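Local coordinates for flagellar regulatory protein C (Vibrio cholerae, PDB 4QHS) that probably hydrolyses ATP as a heptameric AAA+ ring to activate sigma-54-dependent transcription of flagellar genes, at residues R159-Y164 against G168-D173; R131-R136 against E172-R177; L198-I203 against P215-N220. All coordinates share one frame; numbering follows the deposited sequence.

Contact 1 of 3, residues R159-Y164 against G168-D173; sequences RDLKQY and GHFRED. With EDO (1,2-ethanediol), chain H.
The ring of Tyr164 carries His169 over one face, while Arg159, from the tyrosine's own segment, lays NE over the opposite face, displaced toward the rim. The CB of His169 sits 3.7 Å from the centroid of the Tyr164 ring, a CH-pi contact over the face; CG of His169 lies anti to its carbonyl carbon (chi1 -60°), which brings CD2 beside Tyr164 CE1, the two ring planes oblique at 53°. Across the same corner, the amide N of His169 donates to Tyr164 O at 3.0 Å, with an N-H...O angle of 158°. Gly168, with positive phi, ends helix 161-166 in a Schellman motif. CD2 of Leu161 stands 4.3 Å above the centroid of the Phe170 ring, only 2° off the normal. Asp160, the N-cap, accepts a capping bond from Gln163 N; ethanediol, probably from the crystallisation liquor, accepts from the amides of Glu172 and Asp173. Arg171 grips Asp173 side-on, NE to OD1 at 2.9 Å and NH2 to OD2 at 2.6 Å, each oxygen using its syn lone pair; its NH1 reaches Ala75 O of a neighbouring subunit. In this AAA+ sigma-54 activator domain the chemistry thus divides: carbon-on-ring packing and a backbone bond close the turn between helices 161-166 and 172-178, whereas the charged pair faces the subunit interface, where Asp173 would probably help fix the guanidinium for its intersubunit bond.

Contact 2 of 3, residues R131-R136 against E172-R177; sequences RVLQER and EDLYYR. With EDO (1,2-ethanediol), chain H.
Leu133 and Gln134, near the end of helix 123-135, receive Leu174 and Arg177 from helix 172-178. The short helical segments have axes 11.1 Å apart at closest approach and inclined at 55°. At the start of the second segment, Asp173 points its CB toward helix 123-135, and its side chain packs on Leu130. One residue on, Leu174 supplies the apolar contact: its CD1 meets CD1 of Leu133 at 3.7 Å, the two side chains crossing at about a right angle. With CG of Leu174 anti to its backbone N (chi1 -178°), the branch carries this methyl over to its partner. Arg177 comes last, its chain extended from CG to NE, and lays one face of its guanidinium against CG of Gln134, which is 3.7 Å from NE. It is the aliphatic part of the glutamine that touches; its amide plane lies 65° from the guanidinium. NH1 of Arg177 also approaches Leu133 O at 3.5 Å, at an angle too poor for a hydrogen bond. Helix 172-178 thus packs on helix 123-135 through Leu174 and Arg177 and on helix 161-166 through Tyr175; just beyond Arg136, strand 137-139 begins a two-stranded antiparallel hairpin with 146-148.

Contact 3 of 3, residues L198-I203 against P215-N220; sequences LANHLI and PSIAPN
Within the helical lid of the AAA+ module, Asn200 and Ile203, about one helical turn apart on helix 195-208, meet Pro215 in the loop that leads into helix 219-226. The side chain of Asn200 has CG beside the backbone N (chi1 -82°), which swings the amide toward the loop; its OD1 then lies 3.5 Å from CB of Pro215 and 3.6 Å from CG of Pro215. These are polar-to-carbon van der Waals contacts. The other end of the amide turns back on its own helix, where ND2 makes a weak hydrogen bond to Glu196 O. Ile203 is the buried member. Its CG2 is anti to the backbone N and reaches the proline, while CG1 takes the position anti to the carbonyl carbon (chi1 -56°). The side chains of Ile203 and Pro215 run antiparallel alongside each other. Ile203 also packs on Val241 of helix 233-247, so the contact joins the loop to two helices of the lid. Ile217 directs its CB toward helix 195-208 and adds a looser touch, CG2 to Asn200 OD1 at 4.3 Å. The neighbouring Ser216 is poorly ordered, and uncertainty in this loop may partly account for the tight spacing of Ile203 CG2 and Pro215 CD, 3.4 Å apart.

Contacts 1 and 2 form one continuous patch of the alpha/beta part of the AAA+ domain: they share Glu172 and Asp173, both use helix 172-178, and Tyr175 bridges them by packing its ring on Leu161. Contact 3 lies in the helical lid, about 40 Å from contact 1 and 44 Å from contact 2, centre to centre, on the opposite side of the chain's centre. All three are partly buried, each pairing buried aliphatic or aromatic residues with more exposed ones. Rings and a backbone hydrogen bond mark contact 1, whereas contact 2 joins leucines and a guanidinium face, and contact 3 rests on proline packing. Contacts 1 and 2 also reach a neighbouring subunit; contact 3 touches none.

Contact 1 of 3, residues R159-Y164 against G168-D173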
loop_
_atom_site.group_PDB
_atom_site.type_symbol
_atom_site.label_atom_id
_atom_site.label_comp_id
_atom_site.label_asym_id
_atom_site.label_seq_id
_atom_site.Cartn_x
_atom_site.Cartn_y
_atom_site.Cartn_z
ATOM N N ARG A 159 -0.376 25.780 22.983
ATOM C CA ARG A 159 -1.113 24.698 23.556
ATOM C C ARG A 159 -0.558 24.253 24.884
ATOM O O ARG A 159 0.565 24.553 25.206
ATOM C CB ARG A 159 -1.189 23.537 22.586
ATOM C CG ARG A 159 0.117 22.950 22.250
ATOM C CD ARG A 159 0.023 22.022 21.095
ATOM N NE ARG A 159 -1.172 21.231 21.155
ATOM C CZ ARG A 159 -1.663 20.550 20.142
ATOM N NH1 ARG A 159 -1.043 20.568 18.971
ATOM N NH2 ARG A 159 -2.781 19.875 20.306
ATOM N N ASP A 160 -1.383 23.556 25.648
ATOM C CA ASP A 160 -1.033 23.014 26.947
ATOM C C ASP A 160 -0.073 21.902 26.725
ATOM O O ASP A 160 -0.447 20.892 26.212
ATOM C CB ASP A 160 -2.294 22.489 27.629
ATOM C CG ASP A 160 -2.041 21.868 28.985
ATOM O OD1 ASP A 160 -0.906 21.609 29.341
ATOM O OD2 ASP A 160 -3.001 21.623 29.710
ATOM N N LEU A 161 1.174 22.103 27.112
ATOM C CA LEU A 161 2.234 21.165 26.798
ATOM C C LEU A 161 2.270 19.987 27.729
ATOM O O LEU A 161 2.644 18.921 27.355
ATOM C CB LEU A 161 3.592 21.856 26.803
ATOM C CG LEU A 161 4.077 22.657 25.608
ATOM C CD1 LEU A 161 5.463 23.136 25.879
ATOM C CD2 LEU A 161 4.057 21.873 24.357
ATOM N N LYS A 162 1.892 20.196 28.962
ATOM C CA LYS A 162 1.755 19.087 29.906
ATOM C C LYS A 162 0.758 18.037 29.376
ATOM O O LYS A 162 1.016 16.832 29.440
ATOM C CB LYS A 162 1.329 19.620 31.273
ATOM C CG LYS A 162 1.007 18.572 32.328
ATOM C CD LYS A 162 0.712 19.250 33.673
ATOM C CE LYS A 162 0.143 18.283 34.712
ATOM N NZ LYS A 162 1.150 17.288 35.192
ATOM N N GLN A 163 -0.366 18.484 28.821
ATOM C CA GLN A 163 -1.340 17.529 28.308
ATOM C C GLN A 163 -0.825 16.879 27.018
ATOM O O GLN A 163 -1.044 15.688 26.785
ATOM C CB GLN A 163 -2.708 18.200 28.121
ATOM C CG GLN A 163 -3.366 18.465 29.498
ATOM C CD GLN A 163 -4.830 18.898 29.457
ATOM O OE1 GLN A 163 -5.726 18.150 29.872
ATOM N NE2 GLN A 163 -5.072 20.127 29.007
ATOM N N TYR A 164 -0.095 17.657 26.222
ATOM C CA TYR A 164 0.540 17.170 25.006
ATOM C C TYR A 164 1.553 16.057 25.331
ATOM O O TYR A 164 1.684 15.076 24.592
ATOM C CB TYR A 164 1.215 18.338 24.263
ATOM C CG TYR A 164 1.131 18.238 22.755
ATOM C CD1 TYR A 164 -0.053 17.870 22.127
ATOM C CD2 TYR A 164 2.235 18.519 21.955
ATOM C CE1 TYR A 164 -0.132 17.771 20.741
ATOM C CE2 TYR A 164 2.165 18.433 20.576
ATOM C CZ TYR A 164 0.982 18.057 19.970
ATOM O OH TYR A 164 0.921 17.964 18.591
ATOM N N GLY A 168 1.176 11.658 24.610
ATOM C CA GLY A 168 2.288 10.997 23.934
ATOM C C GLY A 168 2.793 11.684 22.669
ATOM O O GLY A 168 3.323 11.036 21.778
ATOM N N HIS A 169 2.627 12.997 22.582
ATOM C CA HIS A 169 3.093 13.741 21.419
ATOM C C HIS A 169 4.290 14.622 21.751
ATOM O O HIS A 169 4.869 15.253 20.875
ATOM C CB HIS A 169 1.969 14.610 20.847
ATOM C CG HIS A 169 0.774 13.835 20.398
ATOM N ND1 HIS A 169 0.872 12.708 19.609
ATOM C CD2 HIS A 169 -0.548 14.021 20.630
ATOM C CE1 HIS A 169 -0.339 12.228 19.383
ATOM N NE2 HIS A 169 -1.219 13.008 19.986
ATOM N N PHE A 170 4.656 14.684 23.022
ATOM C CA PHE A 170 5.779 15.520 23.417
ATOM C C PHE A 170 6.591 14.812 24.483
ATOM O O PHE A 170 6.035 14.227 25.401
ATOM C CB PHE A 170 5.282 16.875 23.922
ATOM C CG PHE A 170 6.275 18.004 23.734
ATOM C CD1 PHE A 170 6.429 18.623 22.492
ATOM C CD2 PHE A 170 7.022 18.468 24.799
ATOM C CE1 PHE A 170 7.335 19.681 22.314
ATOM C CE2 PHE A 170 7.919 19.514 24.636
ATOM C CZ PHE A 170 8.075 20.127 23.382
ATOM N N ARG A 171 7.905 14.842 24.341
ATOM C CA ARG A 171 8.770 14.195 25.311
ATOM C C ARG A 171 8.635 14.840 26.684
ATOM O O ARG A 171 8.653 16.072 26.827
ATOM C CB ARG A 171 10.247 14.251 24.869
ATOM C CG ARG A 171 10.586 13.530 23.570
ATOM C CD ARG A 171 12.088 13.637 23.311
ATOM N NE ARG A 171 12.838 12.978 24.380
ATOM C CZ ARG A 171 13.286 11.723 24.324
ATOM N NH1 ARG A 171 13.077 10.984 23.235
ATOM N NH2 ARG A 171 13.951 11.206 25.351
ATOM N N GLU A 172 8.557 13.995 27.696
ATOM C CA GLU A 172 8.482 14.456 29.066
ATOM C C GLU A 172 9.779 15.151 29.474
ATOM O O GLU A 172 9.752 16.250 30.031
ATOM C CB GLU A 172 8.174 13.272 29.996
ATOM C CG GLU A 172 7.840 13.650 31.415
ATOM C CD GLU A 172 7.429 12.440 32.234
ATOM O OE1 GLU A 172 6.564 12.586 33.122
ATOM O OE2 GLU A 172 7.969 11.344 31.968
ATOM N N ASP A 173 10.913 14.511 29.200
ATOM C CA ASP A 173 12.192 15.071 29.641
ATOM C C ASP A 173 12.408 16.449 29.015
ATOM O O ASP A 173 12.933 17.356 29.664
ATOM C CB ASP A 173 13.363 14.140 29.306
ATOM C CG ASP A 173 13.313 13.615 27.879
ATOM O OD1 ASP A 173 12.731 14.299 27.009
ATOM O OD2 ASP A 173 13.850 12.510 27.630
HETATM C C1 EDO H . 10.908 11.152 26.971
HETATM O O1 EDO H . 10.888 11.702 28.308
HETATM C C2 EDO H . 9.643 10.359 26.628
HETATM O O2 EDO H . 8.453 11.107 26.941
#

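Contact 2 of 3, residues R131-R136 against E172-R177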
loop_
_atom_site.group_PDB
_atom_site.type_symbol
_atom_site.label_atom_id
_atom_site.label_comp_id
_atom_site.label_asym_id
_atom_site.label_seq_id
_atom_site.Cartn_x
_atom_site.Cartn_y
_atom_site.Cartn_z
ATOM N N ARG A 131 19.029 16.793 23.060
ATOM C CA ARG A 131 20.437 16.594 23.087
ATOM C C ARG A 131 21.208 17.892 22.938
ATOM O O ARG A 131 22.190 18.103 23.586
ATOM C CB ARG A 131 20.845 15.576 22.054
ATOM C CG ARG A 131 22.232 15.137 22.189
ATOM C CD ARG A 131 22.725 14.580 20.916
ATOM N NE ARG A 131 22.801 13.127 20.938
ATOM C CZ ARG A 131 22.559 12.358 19.885
ATOM N NH1 ARG A 131 22.210 12.916 18.737
ATOM N NH2 ARG A 131 22.668 11.046 19.970
ATOM N N VAL A 132 20.726 18.772 22.100
ATOM C CA VAL A 132 21.322 20.093 21.974
ATOM C C VAL A 132 21.263 20.805 23.309
ATOM O O VAL A 132 22.268 21.366 23.756
ATOM C CB VAL A 132 20.623 20.964 20.904
ATOM C CG1 VAL A 132 21.083 22.413 21.020
ATOM C CG2 VAL A 132 20.916 20.432 19.504
ATOM N N LEU A 133 20.089 20.764 23.946
ATOM C CA LEU A 133 19.909 21.383 25.249
ATOM C C LEU A 133 20.844 20.802 26.300
ATOM O O LEU A 133 21.356 21.536 27.143
ATOM C CB LEU A 133 18.469 21.232 25.721
ATOM C CG LEU A 133 17.513 22.247 25.089
ATOM C CD1 LEU A 133 16.064 22.071 25.596
ATOM C CD2 LEU A 133 18.020 23.652 25.361
ATOM N N GLN A 134 21.063 19.487 26.252
ATOM C CA GLN A 134 21.808 18.806 27.306
ATOM C C GLN A 134 23.312 18.947 27.128
ATOM O O GLN A 134 24.034 19.133 28.098
ATOM C CB GLN A 134 21.457 17.311 27.354
ATOM C CG GLN A 134 20.034 16.975 27.745
ATOM C CD GLN A 134 19.732 15.490 27.568
ATOM O OE1 GLN A 134 20.468 14.765 26.881
ATOM N NE2 GLN A 134 18.653 15.026 28.196
ATOM N N GLU A 135 23.780 18.823 25.887
ATOM C CA GLU A 135 25.207 18.815 25.620
ATOM C C GLU A 135 25.695 20.211 25.321
ATOM O O GLU A 135 26.903 20.458 25.342
ATOM C CB GLU A 135 25.551 17.890 24.443
ATOM C CG GLU A 135 24.999 16.473 24.552
ATOM C CD GLU A 135 25.481 15.747 25.791
ATOM O OE1 GLU A 135 26.621 16.005 26.243
ATOM O OE2 GLU A 135 24.715 14.919 26.323
ATOM N N ARG A 136 24.777 21.097 25.030
ATOM C CA ARG A 136 25.146 22.397 24.582
ATOM C C ARG A 136 26.096 22.268 23.410
ATOM O O ARG A 136 27.137 22.851 23.394
ATOM C CB ARG A 136 25.779 23.157 25.715
ATOM C CG ARG A 136 24.803 23.903 26.551
ATOM C CD ARG A 136 23.685 24.455 25.692
ATOM N NE ARG A 136 22.521 24.894 26.454
ATOM C CZ ARG A 136 21.494 25.540 25.925
ATOM N NH1 ARG A 136 21.492 25.818 24.633
ATOM N NH2 ARG A 136 20.478 25.912 26.687
ATOM N N GLU A 172 8.557 13.995 27.696
ATOM C CA GLU A 172 8.482 14.456 29.066
ATOM C C GLU A 172 9.779 15.151 29.474
ATOM O O GLU A 172 9.752 16.250 30.031
ATOM C CB GLU A 172 8.174 13.272 29.996
ATOM C CG GLU A 172 7.840 13.650 31.415
ATOM C CD GLU A 172 7.429 12.440 32.234
ATOM O OE1 GLU A 172 6.564 12.586 33.122
ATOM O OE2 GLU A 172 7.969 11.344 31.968
ATOM N N ASP A 173 10.913 14.511 29.200
ATOM C CA ASP A 173 12.192 15.071 29.641
ATOM C C ASP A 173 12.408 16.449 29.015
ATOM O O ASP A 173 12.933 17.356 29.664
ATOM C CB ASP A 173 13.363 14.140 29.306
ATOM C CG ASP A 173 13.313 13.615 27.879
ATOM O OD1 ASP A 173 12.731 14.299 27.009
ATOM O OD2 ASP A 173 13.850 12.510 27.630
ATOM N N LEU A 174 11.978 16.611 27.767
ATOM C CA LEU A 174 12.087 17.916 27.096
ATOM C C LEU A 174 11.109 18.931 27.699
ATOM O O LEU A 174 11.418 20.122 27.810
ATOM C CB LEU A 174 11.833 17.782 25.599
ATOM C CG LEU A 174 11.956 19.047 24.758
ATOM C CD1 LEU A 174 13.368 19.653 24.879
ATOM C CD2 LEU A 174 11.650 18.707 23.323
ATOM N N TYR A 175 9.940 18.443 28.104
ATOM C CA TYR A 175 8.936 19.306 28.706
ATOM C C TYR A 175 9.512 19.971 29.944
ATOM O O TYR A 175 9.439 21.176 30.078
ATOM C CB TYR A 175 7.670 18.523 29.056
ATOM C CG TYR A 175 6.720 19.242 29.986
ATOM C CD1 TYR A 175 5.913 20.283 29.532
ATOM C CD2 TYR A 175 6.612 18.864 31.312
ATOM C CE1 TYR A 175 5.034 20.934 30.385
ATOM C CE2 TYR A 175 5.733 19.501 32.166
ATOM C CZ TYR A 175 4.955 20.538 31.698
ATOM O OH TYR A 175 4.087 21.164 32.558
ATOM N N TYR A 176 10.149 19.203 30.792
ATOM C CA TYR A 176 10.694 19.737 32.007
ATOM C C TYR A 176 11.825 20.705 31.748
ATOM O O TYR A 176 11.914 21.725 32.386
ATOM C CB TYR A 176 11.114 18.630 32.961
ATOM C CG TYR A 176 9.981 18.124 33.796
ATOM C CD1 TYR A 176 9.301 18.960 34.626
ATOM C CD2 TYR A 176 9.575 16.825 33.727
ATOM C CE1 TYR A 176 8.268 18.522 35.367
ATOM C CE2 TYR A 176 8.534 16.378 34.466
ATOM C CZ TYR A 176 7.882 17.233 35.282
ATOM O OH TYR A 176 6.838 16.804 36.036
ATOM N N ARG A 177 12.674 20.399 30.792
ATOM C CA ARG A 177 13.743 21.307 30.469
ATOM C C ARG A 177 13.284 22.637 29.916
ATOM O O ARG A 177 13.849 23.644 30.194
ATOM C CB ARG A 177 14.728 20.656 29.540
ATOM C CG ARG A 177 15.838 20.026 30.252
ATOM C CD ARG A 177 16.799 19.466 29.316
ATOM N NE ARG A 177 17.959 18.953 30.007
ATOM C CZ ARG A 177 19.072 19.637 30.212
ATOM N NH1 ARG A 177 19.195 20.873 29.787
ATOM N NH2 ARG A 177 20.064 19.070 30.846
HETATM C C1 EDO H . 10.908 11.152 26.971
HETATM O O1 EDO H . 10.888 11.702 28.308
HETATM C C2 EDO H . 9.643 10.359 26.628
HETATM O O2 EDO H . 8.453 11.107 26.941
#

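Contact 3 of 3, residues L198-I203 against P215-N220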
loop_
_atom_site.group_PDB
_atom_site.type_symbol
_atom_site.label_atom_id
_atom_site.label_comp_id
_atom_site.label_asym_id
_atom_site.label_seq_id
_atom_site.Cartn_x
_atom_site.Cartn_y
_atom_site.Cartn_z
ATOM N N LEU A 198 -2.702 49.347 22.964
ATOM C CA LEU A 198 -2.224 48.600 21.818
ATOM C C LEU A 198 -2.754 49.197 20.529
ATOM O O LEU A 198 -2.023 49.411 19.600
ATOM C CB LEU A 198 -2.620 47.131 21.941
ATOM C CG LEU A 198 -1.895 46.143 21.049
ATOM C CD1 LEU A 198 -0.429 46.302 21.128
ATOM C CD2 LEU A 198 -2.285 44.772 21.431
ATOM N N ALA A 199 -4.037 49.477 20.507
ATOM C CA ALA A 199 -4.671 50.065 19.349
ATOM C C ALA A 199 -3.944 51.284 18.836
ATOM O O ALA A 199 -3.582 51.353 17.696
ATOM C CB ALA A 199 -6.076 50.404 19.677
ATOM N N ASN A 200 -3.736 52.258 19.696
ATOM C CA ASN A 200 -3.078 53.465 19.288
ATOM C C ASN A 200 -1.707 53.180 18.746
ATOM O O ASN A 200 -1.276 53.773 17.795
ATOM C CB ASN A 200 -3.012 54.445 20.450
ATOM C CG ASN A 200 -4.283 55.213 20.629
ATOM O OD1 ASN A 200 -4.661 55.990 19.791
ATOM N ND2 ASN A 200 -4.937 55.009 21.730
ATOM N N HIS A 201 -1.014 52.254 19.363
ATOM C CA HIS A 201 0.316 51.926 18.910
ATOM C C HIS A 201 0.286 51.486 17.467
ATOM O O HIS A 201 1.128 51.850 16.671
ATOM C CB HIS A 201 0.915 50.832 19.775
ATOM C CG HIS A 201 2.388 50.684 19.608
ATOM N ND1 HIS A 201 2.948 49.849 18.673
ATOM C CD2 HIS A 201 3.417 51.280 20.244
ATOM C CE1 HIS A 201 4.260 49.934 18.743
ATOM N NE2 HIS A 201 4.570 50.791 19.693
ATOM N N LEU A 202 -0.712 50.690 17.145
ATOM C CA LEU A 202 -0.893 50.197 15.804
ATOM C C LEU A 202 -1.110 51.353 14.882
ATOM O O LEU A 202 -0.536 51.431 13.819
ATOM C CB LEU A 202 -2.079 49.279 15.753
ATOM C CG LEU A 202 -1.789 47.942 16.375
ATOM C CD1 LEU A 202 -3.042 47.212 16.609
ATOM C CD2 LEU A 202 -0.925 47.202 15.453
ATOM N N ILE A 203 -1.937 52.280 15.306
ATOM C CA ILE A 203 -2.157 53.448 14.506
ATOM C C ILE A 203 -0.899 54.258 14.437
ATOM O O ILE A 203 -0.548 54.768 13.401
ATOM C CB ILE A 203 -3.236 54.299 15.088
ATOM C CG1 ILE A 203 -4.493 53.484 15.241
ATOM C CG2 ILE A 203 -3.539 55.403 14.201
ATOM C CD1 ILE A 203 -5.689 54.271 15.090
ATOM N N PRO A 215 -4.966 59.108 15.411
ATOM C CA PRO A 215 -5.907 58.721 16.468
ATOM C C PRO A 215 -7.122 59.606 16.630
ATOM O O PRO A 215 -8.042 59.502 15.812
ATOM C CB PRO A 215 -5.035 58.769 17.721
ATOM C CG PRO A 215 -3.674 58.355 17.228
ATOM C CD PRO A 215 -3.662 58.487 15.711
ATOM N N SER A 216 -7.129 60.441 17.670
ATOM C CA SER A 216 -8.313 61.207 18.078
ATOM C C SER A 216 -9.588 60.362 17.930
ATOM O O SER A 216 -10.702 60.890 17.831
ATOM C CB SER A 216 -8.422 62.511 17.275
ATOM O OG SER A 216 -8.326 62.287 15.876
ATOM N N ILE A 217 -9.364 59.057 17.801
ATOM C CA ILE A 217 -10.411 58.106 17.547
ATOM C C ILE A 217 -11.511 58.207 18.582
ATOM O O ILE A 217 -11.320 57.934 19.734
ATOM C CB ILE A 217 -9.819 56.719 17.486
ATOM C CG1 ILE A 217 -10.820 55.688 17.907
ATOM C CG2 ILE A 217 -8.690 56.608 18.429
ATOM C CD1 ILE A 217 -10.268 54.813 18.929
ATOM N N ALA A 218 -12.672 58.628 18.131
ATOM C CA ALA A 218 -13.825 58.757 18.971
ATOM C C ALA A 218 -13.762 57.783 20.115
ATOM O O ALA A 218 -13.244 56.699 19.982
ATOM C CB ALA A 218 -15.077 58.544 18.171
ATOM N N PRO A 219 -14.314 58.192 21.241
ATOM C CA PRO A 219 -14.371 57.383 22.438
ATOM C C PRO A 219 -15.428 56.344 22.284
ATOM O O PRO A 219 -15.399 55.345 22.946
ATOM C CB PRO A 219 -14.843 58.377 23.479
ATOM C CG PRO A 219 -14.522 59.666 22.934
ATOM C CD PRO A 219 -14.763 59.554 21.510
ATOM N N ASN A 220 -16.374 56.602 21.413
ATOM C CA ASN A 220 -17.416 55.658 21.147
ATOM C C ASN A 220 -16.856 54.485 20.387
ATOM O O ASN A 220 -17.412 53.413 20.419
ATOM C CB ASN A 220 -18.513 56.321 20.339
ATOM C CG ASN A 220 -19.633 56.827 21.200
ATOM O OD1 ASN A 220 -19.510 56.879 22.410
ATOM N ND2 ASN A 220 -20.728 57.213 20.579
#